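Local coordinates for protein Cas13d (uncultured Ruminococcus sp, PDB 6IV9) that binds a CRISPR RNA and uses two HEPN domains for maturation of that guide and for cleavage of target RNA, at residues A[319-324]-A[502-507]; A[496-501]-A[557-562]; A[646-651]-A[692-697]. The protein carries 2 engineered substitutions. All coordinates share one frame; numbering follows the deposited sequence. Where two conformers were deposited one is given.

Contact 1: A[319-324]-A[502-507]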
loop_
_atom_site.group_PDB
_atom_site.type_symbol
_atom_site.label_atom_id
_atom_site.label_comp_id
_atom_site.label_asym_id
_atom_site.label_seq_id
_atom_site.Cartn_x
_atom_site.Cartn_y
_atom_site.Cartn_z
ATOM N N ASP A 319 6.200 19.219 10.755
ATOM C CA ASP A 319 5.266 19.688 11.804
ATOM C C ASP A 319 4.139 20.505 11.182
ATOM O O ASP A 319 3.028 20.353 11.589
ATOM C CB ASP A 319 6.010 20.487 12.866
ATOM C CG ASP A 319 6.772 19.583 13.810
ATOM O OD1 ASP A 319 6.357 18.456 13.976
ATOM O OD2 ASP A 319 7.763 20.027 14.340
ATOM N N TYR A 320 4.460 21.335 10.210
ATOM C CA TYR A 320 3.431 22.191 9.596
ATOM C C TYR A 320 2.347 21.334 8.938
ATOM O O TYR A 320 1.185 21.618 9.099
ATOM C CB TYR A 320 4.099 23.077 8.551
ATOM C CG TYR A 320 3.161 24.003 7.839
ATOM C CD1 TYR A 320 2.414 23.576 6.767
ATOM C CD2 TYR A 320 3.004 25.304 8.255
ATOM C CE1 TYR A 320 1.545 24.420 6.112
ATOM C CE2 TYR A 320 2.136 26.163 7.616
ATOM C CZ TYR A 320 1.407 25.721 6.538
ATOM O OH TYR A 320 0.550 26.567 5.914
ATOM N N LEU A 321 2.751 20.313 8.191
ATOM C CA LEU A 321 1.750 19.475 7.496
ATOM C C LEU A 321 0.879 18.734 8.505
ATOM O O LEU A 321 -0.310 18.762 8.353
ATOM C CB LEU A 321 2.484 18.490 6.586
ATOM C CG LEU A 321 3.397 19.101 5.528
ATOM C CD1 LEU A 321 4.254 18.032 4.880
ATOM C CD2 LEU A 321 2.595 19.863 4.490
ATOM N N VAL A 322 1.478 18.068 9.484
ATOM C CA VAL A 322 0.681 17.289 10.476
ATOM C C VAL A 322 -0.182 18.203 11.342
ATOM O O VAL A 322 -1.282 17.837 11.617
ATOM C CB VAL A 322 1.513 16.323 11.327
ATOM C CG1 VAL A 322 0.647 15.180 11.784
ATOM C CG2 VAL A 322 2.665 15.773 10.529
ATOM N N GLU A 323 0.349 19.352 11.736
ATOM C CA GLU A 323 -0.396 20.312 12.579
ATOM C C GLU A 323 -1.627 20.773 11.808
ATOM O O GLU A 323 -2.675 20.877 12.389
ATOM C CB GLU A 323 0.469 21.537 12.832
ATOM C CG GLU A 323 1.276 21.478 14.099
ATOM C CD GLU A 323 2.369 22.533 14.159
ATOM O OE1 GLU A 323 2.230 23.551 13.477
ATOM O OE2 GLU A 323 3.364 22.321 14.871
ATOM N N GLU A 324 -1.476 21.015 10.522
ATOM C CA GLU A 324 -2.618 21.484 9.718
ATOM C C GLU A 324 -3.725 20.425 9.711
ATOM O O GLU A 324 -4.866 20.783 9.832
ATOM C CB GLU A 324 -2.123 21.749 8.305
ATOM C CG GLU A 324 -3.142 22.410 7.426
ATOM C CD GLU A 324 -2.591 22.719 6.050
ATOM O OE1 GLU A 324 -2.020 23.794 5.874
ATOM O OE2 GLU A 324 -2.740 21.876 5.172
ATOM N N ILE A 502 6.394 9.738 7.513
ATOM C CA ILE A 502 5.463 8.799 6.828
ATOM C C ILE A 502 4.161 9.534 6.501
ATOM O O ILE A 502 3.675 9.388 5.410
ATOM C CB ILE A 502 5.234 7.522 7.650
ATOM C CG1 ILE A 502 6.551 6.785 7.889
ATOM C CG2 ILE A 502 4.196 6.650 6.981
ATOM C CD1 ILE A 502 7.295 6.414 6.649
ATOM N N TYR A 503 3.678 10.374 7.403
ATOM C CA TYR A 503 2.438 11.126 7.115
ATOM C C TYR A 503 2.660 12.014 5.887
ATOM O O TYR A 503 1.802 12.113 5.069
ATOM C CB TYR A 503 1.984 12.000 8.282
ATOM C CG TYR A 503 0.835 12.882 7.887
ATOM C CD1 TYR A 503 -0.442 12.374 7.794
ATOM C CD2 TYR A 503 1.026 14.195 7.515
ATOM C CE1 TYR A 503 -1.505 13.147 7.382
ATOM C CE2 TYR A 503 -0.027 14.988 7.101
ATOM C CZ TYR A 503 -1.298 14.460 7.026
ATOM O OH TYR A 503 -2.347 15.202 6.605
ATOM N N MET A 504 3.836 12.614 5.783
ATOM C CA MET A 504 4.168 13.518 4.657
ATOM C C MET A 504 4.097 12.741 3.336
ATOM O O MET A 504 3.504 13.223 2.426
ATOM C CB MET A 504 5.569 14.101 4.841
ATOM C CG MET A 504 5.988 15.017 3.730
ATOM S SD MET A 504 6.717 14.162 2.336
ATOM C CE MET A 504 8.269 13.664 3.064
ATOM N N LEU A 505 4.572 11.501 3.324
ATOM C CA LEU A 505 4.589 10.628 2.126
ATOM C C LEU A 505 3.164 10.402 1.617
ATOM O O LEU A 505 2.982 10.302 0.445
ATOM C CB LEU A 505 5.168 9.280 2.539
ATOM C CG LEU A 505 6.589 8.965 2.093
ATOM C CD1 LEU A 505 7.410 10.193 1.788
ATOM C CD2 LEU A 505 7.275 8.047 3.078
ATOM N N THR A 506 2.186 10.385 2.518
ATOM C CA THR A 506 0.772 10.085 2.161
ATOM C C THR A 506 0.162 11.140 1.240
ATOM O O THR A 506 -0.802 10.843 0.586
ATOM C CB THR A 506 -0.102 9.763 3.371
ATOM O OG1 THR A 506 -0.365 10.974 4.056
ATOM C CG2 THR A 506 0.509 8.715 4.269
ATOM N N TYR A 507 0.757 12.317 1.162
ATOM C CA TYR A 507 0.257 13.379 0.258
ATOM C C TYR A 507 0.306 12.890 -1.194
ATOM O O TYR A 507 -0.497 13.291 -1.979
ATOM C CB TYR A 507 1.143 14.614 0.355
ATOM C CG TYR A 507 0.639 15.632 1.335
ATOM C CD1 TYR A 507 0.769 15.442 2.691
ATOM C CD2 TYR A 507 -0.002 16.769 0.902
ATOM C CE1 TYR A 507 0.292 16.370 3.595
ATOM C CE2 TYR A 507 -0.490 17.705 1.787
ATOM C CZ TYR A 507 -0.336 17.510 3.140
ATOM O OH TYR A 507 -0.819 18.456 3.981
HETATM O O HOH W 1 -1.903 17.845 6.203
#
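Leu321 and Met504 bring their CA atoms to 7.0 Å, and Val322 and Tyr503 come almost as near, where helix 312-330 packs against segment 502-507, which continues helix 497-505. Leu321 carries most of the apolar side, and its two methyls part company. CD1 lies 3.7 Å from CG of Met504, whereas CD2 goes to the phenol end of Tyr507, 3.7 Å from its OH. Met504 offers the inner part of its chain: its CG stands anti to the backbone N (chi1 179°), and beyond it the chain bends away from Leu321. One residue on, Val322 and Tyr503 slide past each other in opposite directions, with CG2 of the valine 3.8 Å from ring atom CD2. Met280 of helix 267-291 touches Leu321, Met504 and Tyr507 as well, closing the cluster from a third helix. The polar part runs through a water, which donates to Leu321 O at 2.8 Å and is also hydrogen-bonded to Tyr503 OH at 2.7 Å and Tyr507 OH at a short 2.5 Å. It lies in the plane of the Tyr503 ring, at its edge. Lys574 is a second partner of both tyrosines, through a cation-pi contact with Tyr507 and a weak hydrogen bond to Tyr503 OH. The water thus gives both buried hydroxyls a partner, links them to the helix backbone and helps to set where they lie.

Contact 2: A[496-501]-A[557-562]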
loop_
_atom_site.group_PDB
_atom_site.type_symbol
_atom_site.label_atom_id
_atom_site.label_comp_id
_atom_site.label_asym_id
_atom_site.label_seq_id
_atom_site.Cartn_x
_atom_site.Cartn_y
_atom_site.Cartn_z
ATOM N N LEU A 496 6.692 11.133 16.759
ATOM C CA LEU A 496 8.122 11.139 16.371
ATOM C C LEU A 496 8.235 11.701 14.953
ATOM O O LEU A 496 7.277 11.630 14.223
ATOM C CB LEU A 496 8.666 9.711 16.392
ATOM C CG LEU A 496 8.629 9.022 17.748
ATOM C CD1 LEU A 496 9.156 7.607 17.653
ATOM C CD2 LEU A 496 9.414 9.814 18.766
ATOM N N TYR A 497 9.409 12.200 14.595
ATOM C CA TYR A 497 9.655 12.745 13.239
ATOM C C TYR A 497 9.519 11.634 12.198
ATOM O O TYR A 497 9.051 11.889 11.112
ATOM C CB TYR A 497 10.899 13.625 13.211
ATOM C CG TYR A 497 10.584 14.974 13.788
ATOM C CD1 TYR A 497 9.809 15.870 13.091
ATOM C CD2 TYR A 497 10.950 15.303 15.073
ATOM C CE1 TYR A 497 9.455 17.095 13.623
ATOM C CE2 TYR A 497 10.613 16.526 15.623
ATOM C CZ TYR A 497 9.864 17.427 14.896
ATOM O OH TYR A 497 9.512 18.617 15.433
ATOM N N PHE A 498 9.907 10.420 12.562
ATOM C CA PHE A 498 9.797 9.319 11.580
ATOM C C PHE A 498 8.325 9.133 11.198
ATOM O O PHE A 498 8.052 8.997 10.032
ATOM C CB PHE A 498 10.428 8.034 12.111
ATOM C CG PHE A 498 10.374 6.915 11.107
ATOM C CD1 PHE A 498 11.377 6.753 10.175
ATOM C CD2 PHE A 498 9.290 6.066 11.058
ATOM C CE1 PHE A 498 11.306 5.744 9.234
ATOM C CE2 PHE A 498 9.226 5.052 10.123
ATOM C CZ PHE A 498 10.232 4.901 9.208
ATOM N N SER A 499 7.428 9.166 12.182
ATOM C CA SER A 499 5.969 9.014 11.962
ATOM C C SER A 499 5.458 10.175 11.109
ATOM O O SER A 499 4.706 9.945 10.212
ATOM C CB SER A 499 5.243 8.973 13.271
ATOM O OG SER A 499 5.765 7.973 14.100
ATOM N N LYS A 500 5.900 11.382 11.420
ATOM C CA LYS A 500 5.492 12.592 10.669
ATOM C C LYS A 500 6.009 12.495 9.228
ATOM O O LYS A 500 5.362 12.986 8.345
ATOM C CB LYS A 500 5.876 13.851 11.452
ATOM C CG LYS A 500 5.111 14.018 12.751
ATOM C CD LYS A 500 5.409 15.300 13.495
ATOM C CE LYS A 500 6.523 15.186 14.504
ATOM N NZ LYS A 500 6.415 16.213 15.559
ATOM N N MET A 501 7.185 11.910 9.046
ATOM C CA MET A 501 7.758 11.751 7.695
ATOM C C MET A 501 6.855 10.817 6.892
ATOM O O MET A 501 6.612 11.096 5.754
ATOM C CB MET A 501 9.158 11.160 7.760
ATOM C CG MET A 501 9.767 10.963 6.425
ATOM S SD MET A 501 11.487 10.507 6.554
ATOM C CE MET A 501 11.373 8.860 7.222
ATOM N N GLN A 557 7.570 0.032 19.581
ATOM C CA GLN A 557 6.123 0.243 20.200
ATOM C C GLN A 557 5.348 1.544 19.956
ATOM O O GLN A 557 4.228 1.575 19.559
ATOM C CB GLN A 557 6.149 -0.108 21.687
ATOM C CG GLN A 557 4.774 -0.086 22.337
ATOM C CD GLN A 557 3.828 -1.109 21.752
ATOM O OE1 GLN A 557 3.078 -0.841 20.811
ATOM N NE2 GLN A 557 3.845 -2.303 22.315
ATOM N N ARG A 558 6.053 2.641 20.175
ATOM C CA ARG A 558 5.526 3.997 19.950
ATOM C C ARG A 558 5.287 4.191 18.449
ATOM O O ARG A 558 4.247 4.679 18.091
ATOM C CB ARG A 558 6.566 4.995 20.445
ATOM C CG ARG A 558 6.142 6.433 20.269
ATOM C CD ARG A 558 7.042 7.398 20.985
ATOM N NE ARG A 558 6.462 8.704 20.836
ATOM C CZ ARG A 558 7.020 9.807 21.264
ATOM N NH1 ARG A 558 8.055 9.740 22.075
ATOM N NH2 ARG A 558 6.552 10.970 20.881
ATOM N N ILE A 559 6.227 3.767 17.614
ATOM C CA ILE A 559 6.053 3.948 16.145
ATOM C C ILE A 559 4.823 3.165 15.666
ATOM O O ILE A 559 4.049 3.713 14.920
ATOM C CB ILE A 559 7.326 3.554 15.389
ATOM C CG1 ILE A 559 8.503 4.454 15.764
ATOM C CG2 ILE A 559 7.081 3.543 13.902
ATOM C CD1 ILE A 559 9.843 3.909 15.372
ATOM N N THR A 560 4.633 1.952 16.159
ATOM C CA THR A 560 3.464 1.161 15.721
ATOM C C THR A 560 2.183 1.921 16.069
ATOM O O THR A 560 1.316 2.007 15.233
ATOM C CB THR A 560 3.420 -0.178 16.462
ATOM O OG1 THR A 560 4.608 -0.905 16.198
ATOM C CG2 THR A 560 2.248 -1.034 16.065
ATOM N N ASN A 561 2.098 2.461 17.278
ATOM C CA ASN A 561 0.895 3.205 17.718
ATOM C C ASN A 561 0.698 4.484 16.900
ATOM O O ASN A 561 -0.403 4.754 16.504
ATOM C CB ASN A 561 0.976 3.528 19.205
ATOM C CG ASN A 561 1.015 2.295 20.077
ATOM O OD1 ASN A 561 0.579 1.238 19.677
ATOM N ND2 ASN A 561 1.536 2.430 21.276
ATOM N N GLU A 562 1.758 5.249 16.689
ATOM C CA GLU A 562 1.685 6.519 15.926
ATOM C C GLU A 562 1.311 6.275 14.463
ATOM O O GLU A 562 0.528 7.008 13.914
ATOM C CB GLU A 562 3.017 7.240 16.026
ATOM C CG GLU A 562 3.367 7.547 17.450
ATOM C CD GLU A 562 4.543 8.474 17.641
ATOM O OE1 GLU A 562 5.293 8.673 16.701
ATOM O OE2 GLU A 562 4.673 8.986 18.743
#
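Leu496, at the N-cap position of helix 497-505, meets helix 556-570 with both its backbone and its side chain. Its N-H runs nearly straight (174°) to Glu562 OE1 at 2.8 Å, on the syn side and somewhat out of the carboxylate plane. The side chain lies across Arg558 and Ile559, one turn earlier in the partner helix: CD2 sits over the centre of one face of the Arg558 guanidinium, 3.5 Å from CZ, while CD1 rests 3.7 Å from CG1 of Ile559. Phe498 adds a looser touch, its CD2 being 4.4 Å from Ile559 CG2. Ser499 CA lies 6.3 Å from Glu562 CA. The serine OG, anti to the carbonyl carbon (chi1 -55°), donates to the anti lone pair of Glu562 OE1 at 2.7 Å. The second oxygen of Glu562 is held from its own helix, by a salt bridge in which Arg558 NE approaches OE2 at 2.8 Å from above the carboxylate plane. Arg558 NH2 also bonds Asp494 O, just ahead of the contact. Three donors therefore grip one buried carboxylate, an environment that would favour its ionised form, and the arginine that helps to balance the charge has one face covered by Leu496.

Contact 3: A[646-651]-A[692-697]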
loop_
_atom_site.group_PDB
_atom_site.type_symbol
_atom_site.label_atom_id
_atom_site.label_comp_id
_atom_site.label_asym_id
_atom_site.label_seq_id
_atom_site.Cartn_x
_atom_site.Cartn_y
_atom_site.Cartn_z
ATOM N N GLU A 646 -7.097 7.343 -25.605
ATOM C CA GLU A 646 -6.821 6.502 -26.799
ATOM C C GLU A 646 -6.878 5.016 -26.439
ATOM O O GLU A 646 -7.409 4.241 -27.202
ATOM C CB GLU A 646 -5.490 6.866 -27.434
ATOM C CG GLU A 646 -5.509 8.249 -28.038
ATOM C CD GLU A 646 -6.611 8.487 -29.055
ATOM O OE1 GLU A 646 -6.645 7.775 -30.071
ATOM O OE2 GLU A 646 -7.431 9.386 -28.822
ATOM N N VAL A 647 -6.341 4.657 -25.279
ATOM C CA VAL A 647 -6.348 3.239 -24.826
ATOM C C VAL A 647 -7.790 2.782 -24.642
ATOM O O VAL A 647 -8.065 1.653 -24.928
ATOM C CB VAL A 647 -5.526 3.004 -23.555
ATOM C CG1 VAL A 647 -5.756 1.607 -23.028
ATOM C CG2 VAL A 647 -4.060 3.244 -23.813
ATOM N N ALA A 648 -8.680 3.698 -24.265
ATOM C CA ALA A 648 -10.112 3.408 -24.020
ATOM C C ALA A 648 -10.823 2.999 -25.308
ATOM O O ALA A 648 -11.919 2.515 -25.227
ATOM C CB ALA A 648 -10.812 4.578 -23.397
ATOM N N LYS A 649 -10.206 3.251 -26.451
ATOM C CA LYS A 649 -10.833 2.913 -27.754
ATOM C C LYS A 649 -10.630 1.436 -28.064
ATOM O O LYS A 649 -11.245 0.941 -28.983
ATOM C CB LYS A 649 -10.257 3.791 -28.860
ATOM C CG LYS A 649 -10.733 5.226 -28.798
ATOM C CD LYS A 649 -10.005 6.112 -29.732
ATOM C CE LYS A 649 -10.335 7.560 -29.474
ATOM N NZ LYS A 649 -9.669 8.448 -30.450
ATOM N N ASN A 650 -9.806 0.777 -27.274
ATOM C CA ASN A 650 -9.504 -0.644 -27.512
ATOM C C ASN A 650 -10.528 -1.507 -26.780
ATOM O O ASN A 650 -10.367 -1.735 -25.613
ATOM C CB ASN A 650 -8.093 -0.945 -27.044
ATOM C CG ASN A 650 -7.649 -2.299 -27.512
ATOM O OD1 ASN A 650 -8.426 -3.244 -27.486
ATOM N ND2 ASN A 650 -6.423 -2.380 -27.971
ATOM N N GLU A 651 -11.510 -2.015 -27.510
ATOM C CA GLU A 651 -12.591 -2.816 -26.891
ATOM C C GLU A 651 -12.044 -4.077 -26.223
ATOM O O GLU A 651 -12.615 -4.495 -25.256
ATOM C CB GLU A 651 -13.724 -3.048 -27.882
ATOM C CG GLU A 651 -14.496 -1.774 -28.134
ATOM C CD GLU A 651 -15.533 -1.889 -29.229
ATOM O OE1 GLU A 651 -16.698 -1.956 -28.908
ATOM O OE2 GLU A 651 -15.144 -1.919 -30.385
ATOM N N ARG A 692 -18.590 -0.277 -25.793
ATOM C CA ARG A 692 -18.859 0.632 -26.931
ATOM C C ARG A 692 -19.071 2.055 -26.420
ATOM O O ARG A 692 -18.606 2.967 -27.052
ATOM C CB ARG A 692 -20.092 0.160 -27.690
ATOM C CG ARG A 692 -19.787 -0.974 -28.644
ATOM C CD ARG A 692 -20.854 -1.065 -29.713
ATOM N NE ARG A 692 -22.044 -1.711 -29.199
ATOM C CZ ARG A 692 -22.153 -2.994 -28.913
ATOM N NH1 ARG A 692 -23.215 -3.417 -28.266
ATOM N NH2 ARG A 692 -21.216 -3.847 -29.273
ATOM N N MET A 693 -19.768 2.207 -25.304
ATOM C CA MET A 693 -20.013 3.554 -24.743
ATOM C C MET A 693 -18.681 4.197 -24.372
ATOM O O MET A 693 -18.511 5.358 -24.637
ATOM C CB MET A 693 -20.832 3.457 -23.465
ATOM C CG MET A 693 -22.250 3.121 -23.707
ATOM S SD MET A 693 -23.212 3.572 -22.277
ATOM C CE MET A 693 -21.923 4.073 -21.154
ATOM N N ILE A 694 -17.810 3.429 -23.737
ATOM C CA ILE A 694 -16.471 3.914 -23.315
ATOM C C ILE A 694 -15.655 4.276 -24.557
ATOM O O ILE A 694 -15.041 5.317 -24.585
ATOM C CB ILE A 694 -15.797 2.851 -22.441
ATOM C CG1 ILE A 694 -16.458 2.803 -21.070
ATOM C CG2 ILE A 694 -14.312 3.090 -22.338
ATOM C CD1 ILE A 694 -16.173 1.573 -20.307
ATOM N N LYS A 695 -15.740 3.460 -25.591
ATOM C CA LYS A 695 -14.990 3.723 -26.833
ATOM C C LYS A 695 -15.442 5.053 -27.451
ATOM O O LYS A 695 -14.628 5.691 -28.065
ATOM C CB LYS A 695 -15.228 2.580 -27.818
ATOM C CG LYS A 695 -14.578 2.749 -29.175
ATOM C CD LYS A 695 -15.167 1.860 -30.228
ATOM C CE LYS A 695 -14.141 1.111 -31.043
ATOM N NZ LYS A 695 -13.043 1.968 -31.537
ATOM N N ASN A 696 -16.718 5.392 -27.302
ATOM C CA ASN A 696 -17.344 6.554 -27.988
ATOM C C ASN A 696 -17.551 7.775 -27.093
ATOM O O ASN A 696 -18.103 8.727 -27.577
ATOM C CB ASN A 696 -18.685 6.160 -28.594
ATOM C CG ASN A 696 -18.525 5.172 -29.725
ATOM O OD1 ASN A 696 -17.598 5.260 -30.507
ATOM N ND2 ASN A 696 -19.417 4.214 -29.797
ATOM N N ILE A 697 -17.104 7.741 -25.848
ATOM C CA ILE A 697 -17.308 8.895 -24.929
ATOM C C ILE A 697 -16.541 10.129 -25.433
ATOM O O ILE A 697 -15.520 9.965 -26.036
ATOM C CB ILE A 697 -16.847 8.521 -23.514
ATOM C CG1 ILE A 697 -17.317 9.538 -22.485
ATOM C CG2 ILE A 697 -15.344 8.374 -23.470
ATOM C CD1 ILE A 697 -17.060 9.100 -21.086
#
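Glu651 and Lys695 cross at about a right angle, aliphatic chain against carboxylate, and most of the contact is built round them. Glu651 OE2 lies 3.3 Å from Lys695 CE, but the charged ends do not meet: OE2 and Lys695 NZ are 4.6 Å apart, beyond a salt bridge. The other oxygen, OE1, points at Arg692, again touching methylene rather than guanidinium, with CG at 3.3 Å. The carboxylate and guanidinium planes stand 85° apart, so the two groups are not set up for a paired, in-plane bridge. The glutamate thus sits between two positive residues, and any attraction to the two charged ends probably acts at longer range than a salt bridge.

Lys695 starts with CG anti to the backbone N (chi1 177°), then bends at its third and fourth torsions. Its NZ makes a weak hydrogen bond to Lys649 O at 3.3 Å. Lys649 itself turns its ammonium back to its own segment, where NZ forms a salt bridge with Glu646 OE2 at 2.9 Å. Beneath the charged layer the backbones come close, with the CA atoms of Lys649 and Lys695 only 4.3 Å apart. Here Ala648 CB packs on Ile694 CG2 at 3.9 Å, and Tyr727 of helix 713-760 touches both side chains.

Just before segment 646-651, Arg645 donates through NH2 to Lys695 O and Ile697 O, linking the two segments again. A type I turn from Val647 to Asn650 separates helix 641-647 from helix 651-660, and Asn650 OD1 caps the second helix by accepting from Val653 N. These are two consecutive helices joined by a tight type I turn, the second with an asparagine N-cap, packed against segment 692-697 of helix 683-696 in an all-helical part of the protein.

Contacts 1 and 2 are neighbours, their centres about 12 Å apart, and share helix 497-505: its first residues face helix 556-570, and the segment from 502 on faces helix 312-330. Their segments alternate along the chain, so the two closures interlock. Asp319 stitches them together, with a salt bridge from OD1 to Lys500 NZ and a probable hydrogen bond from OD2 to Tyr497 OH. Contact 3 follows later in the sequence, its centre about 39 Å from that of contact 1 and about 45 Å from that of contact 2, across the chain's centre from contact 2. Two buried junctions thus place helix 497-505 between helices 312-330 and 556-570, which come before and after it in sequence, while contact 3 joins helices farther from the chain's centre.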